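Local coordinates for protein (glyceraldehyde 3-phosphate dehydrogenase) (Sulfolobus solfataricus, PDB 1B7G) that catalyses the phosphorylating oxidation of D-glyceraldehyde 3-phosphate in glycolysis, using NADP in marked preference to NAD, at the interface of chains A and B. Coordinates in Å, arbitrary orientation; residue numbers count along the deposited sequence, not the author numbering. Chains: chain A/B, Protein (glyceraldehyde 3-phosphate dehydrogenase).

The interface of chains A and B. Residues chain A 15, 171, 266, 272-274, 299, 301; chain B 262, 266, 273.
B:Arg266, on helix 258-267, reaches across the two-fold interface into a polar pocket formed by A:Arg272, A:Asn273 and A:Glu301. From CB the chain runs extended through CG to CD, both passing alongside the amide oxygen of A:Asn273, CD 4.0 Å from OD1, and then bends (chi3 87°), which turns the guanidinium toward chain A. Its side-on edge grips the backbone carbonyl of A:Arg272: NH2 lies 2.7 Å from that O, nearly along the C=O axis, while NE donates from above the carbonyl plane. End-on, NH2 donates to OE1 and NH1 to OE2 of A:Glu301, NH1 lying 3.0 Å from OE2 on its syn lone pair, with the guanidinium and carboxylate planes 41° apart. OE1 also accepts, through its anti lone pair, from A:His299 NE2 at 2.6 Å, which helps to hold the carboxylate in place. A:Arg15 NH2 lies 3.1 Å from B:Arg266 NH2 without a hydrogen bond; the likely repulsion is probably offset by the carboxylates of A:Asp274 and A:Glu301. A lysine in place of B:Arg266 would probably leave the A:Arg272 carbonyl or the A:Glu301 carboxylate without its paired donors. Beside this grip the amides of A:Asn273 and B:Asn273 meet tip to tip, exchanging reciprocal hydrogen bonds, ND2 of A:Asn273 lying 2.9 Å from OD1 of B:Asn273. The two-fold repeats the arginine grip and passes through the asparagine pair; together these links help to hold two subunits of the homotetramer together.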
loop_
_atom_site.group_PDB
_atom_site.type_symbol
_atom_site.label_atom_id
_atom_site.label_comp_id
_atom_site.label_asym_id
_atom_site.label_seq_id
_atom_site.Cartn_x
_atom_site.Cartn_y
_atom_site.Cartn_z
ATOM N N ARG A 15 2.881 -8.672 11.106
ATOM C CA ARG A 15 3.626 -7.486 11.477
ATOM C C ARG A 15 4.274 -7.662 12.867
ATOM O O ARG A 15 5.369 -7.113 13.060
ATOM C CB ARG A 15 2.739 -6.236 11.487
ATOM C CG ARG A 15 2.062 -5.969 10.153
ATOM C CD ARG A 15 0.816 -5.067 10.378
ATOM N NE ARG A 15 0.690 -4.280 9.100
ATOM C CZ ARG A 15 -0.047 -4.725 8.087
ATOM N NH1 ARG A 15 -0.690 -5.885 8.203
ATOM N NH2 ARG A 15 -0.188 -4.010 6.986
ATOM N N GLN A 171 -8.397 -3.895 3.836
ATOM C CA GLN A 171 -8.346 -3.899 2.404
ATOM C C GLN A 171 -8.196 -5.283 1.775
ATOM O O GLN A 171 -8.829 -5.523 0.724
ATOM C CB GLN A 171 -7.203 -3.000 1.912
ATOM C CG GLN A 171 -7.180 -2.988 0.372
ATOM C CD GLN A 171 -6.249 -1.897 -0.125
ATOM O OE1 GLN A 171 -6.623 -0.723 -0.167
ATOM N NE2 GLN A 171 -5.021 -2.320 -0.432
ATOM N N ARG A 266 3.085 5.353 1.516
ATOM C CA ARG A 266 3.571 4.702 0.334
ATOM C C ARG A 266 4.793 5.473 -0.205
ATOM O O ARG A 266 5.811 4.839 -0.439
ATOM C CB ARG A 266 2.520 4.608 -0.798
ATOM C CG ARG A 266 1.402 3.620 -0.503
ATOM C CD ARG A 266 0.300 3.745 -1.573
ATOM N NE ARG A 266 0.567 2.815 -2.684
ATOM C CZ ARG A 266 -0.019 2.942 -3.879
ATOM N NH1 ARG A 266 -0.871 3.925 -4.163
ATOM N NH2 ARG A 266 0.278 2.054 -4.809
ATOM N N ARG A 272 4.951 -1.859 4.293
ATOM C CA ARG A 272 3.539 -2.179 4.149
ATOM C C ARG A 272 2.661 -0.934 4.151
ATOM O O ARG A 272 1.433 -1.033 4.279
ATOM C CB ARG A 272 2.987 -3.149 5.199
ATOM C CG ARG A 272 3.706 -4.451 5.428
ATOM C CD ARG A 272 2.859 -5.531 6.042
ATOM N NE ARG A 272 3.419 -6.870 5.964
ATOM C CZ ARG A 272 4.436 -7.342 6.678
ATOM N NH1 ARG A 272 5.048 -6.557 7.548
ATOM N NH2 ARG A 272 4.830 -8.617 6.554
ATOM N N ASN A 273 3.163 0.261 3.944
ATOM C CA ASN A 273 2.456 1.504 4.047
ATOM C C ASN A 273 1.909 1.684 5.478
ATOM O O ASN A 273 1.009 2.515 5.617
ATOM C CB ASN A 273 1.276 1.688 3.074
ATOM C CG ASN A 273 1.294 0.885 1.820
ATOM O OD1 ASN A 273 0.299 0.239 1.454
ATOM N ND2 ASN A 273 2.462 0.788 1.175
ATOM N N ASP A 274 2.489 1.083 6.507
ATOM C CA ASP A 274 2.021 1.197 7.874
ATOM C C ASP A 274 2.255 2.559 8.493
ATOM O O ASP A 274 3.266 3.219 8.304
ATOM C CB ASP A 274 2.660 0.117 8.797
ATOM C CG ASP A 274 2.099 -1.247 8.475
ATOM O OD1 ASP A 274 1.101 -1.312 7.695
ATOM O OD2 ASP A 274 2.613 -2.260 8.974
ATOM N N HIS A 299 -4.426 4.008 12.078
ATOM C CA HIS A 299 -4.165 2.919 11.125
ATOM C C HIS A 299 -4.240 1.611 11.876
ATOM O O HIS A 299 -3.272 1.191 12.555
ATOM C CB HIS A 299 -2.836 3.075 10.385
ATOM C CG HIS A 299 -2.626 1.949 9.388
ATOM N ND1 HIS A 299 -1.421 1.321 9.216
ATOM C CD2 HIS A 299 -3.477 1.323 8.557
ATOM C CE1 HIS A 299 -1.528 0.358 8.328
ATOM N NE2 HIS A 299 -2.781 0.354 7.885
ATOM N N GLU A 301 -4.196 -1.488 11.035
ATOM C CA GLU A 301 -3.347 -2.671 10.790
ATOM C C GLU A 301 -2.051 -2.656 11.610
ATOM O O GLU A 301 -1.468 -3.729 11.805
ATOM C CB GLU A 301 -3.011 -2.729 9.299
ATOM C CG GLU A 301 -4.285 -2.972 8.435
ATOM C CD GLU A 301 -3.841 -2.894 6.950
ATOM O OE1 GLU A 301 -3.444 -1.800 6.509
ATOM O OE2 GLU A 301 -3.852 -3.932 6.292
ATOM N N VAL B 262 -2.906 -6.885 -4.210
ATOM C CA VAL B 262 -2.329 -5.721 -3.575
ATOM C C VAL B 262 -1.708 -6.150 -2.233
ATOM O O VAL B 262 -0.565 -5.749 -1.994
ATOM C CB VAL B 262 -3.284 -4.554 -3.311
ATOM C CG1 VAL B 262 -2.638 -3.443 -2.421
ATOM C CG2 VAL B 262 -3.685 -3.878 -4.604
ATOM N N ARG B 266 2.221 -6.027 -0.861
ATOM C CA ARG B 266 2.617 -5.344 0.361
ATOM C C ARG B 266 3.549 -6.237 1.187
ATOM O O ARG B 266 4.586 -5.803 1.670
ATOM C CB ARG B 266 1.409 -4.969 1.235
ATOM C CG ARG B 266 0.634 -3.768 0.662
ATOM C CD ARG B 266 -0.698 -3.650 1.462
ATOM N NE ARG B 266 -0.484 -2.843 2.669
ATOM C CZ ARG B 266 -1.316 -2.811 3.709
ATOM N NH1 ARG B 266 -2.420 -3.565 3.729
ATOM N NH2 ARG B 266 -1.046 -2.022 4.745
ATOM N N ASN B 273 3.832 -0.900 -3.299
ATOM C CA ASN B 273 3.044 -2.058 -3.539
ATOM C C ASN B 273 2.654 -2.167 -5.040
ATOM O O ASN B 273 1.606 -2.713 -5.363
ATOM C CB ASN B 273 1.810 -2.266 -2.702
ATOM C CG ASN B 273 1.686 -1.454 -1.436
ATOM O OD1 ASN B 273 2.517 -1.518 -0.518
ATOM N ND2 ASN B 273 0.638 -0.619 -1.407
HETATM O O HOH W 1 5.798 -3.432 2.135
#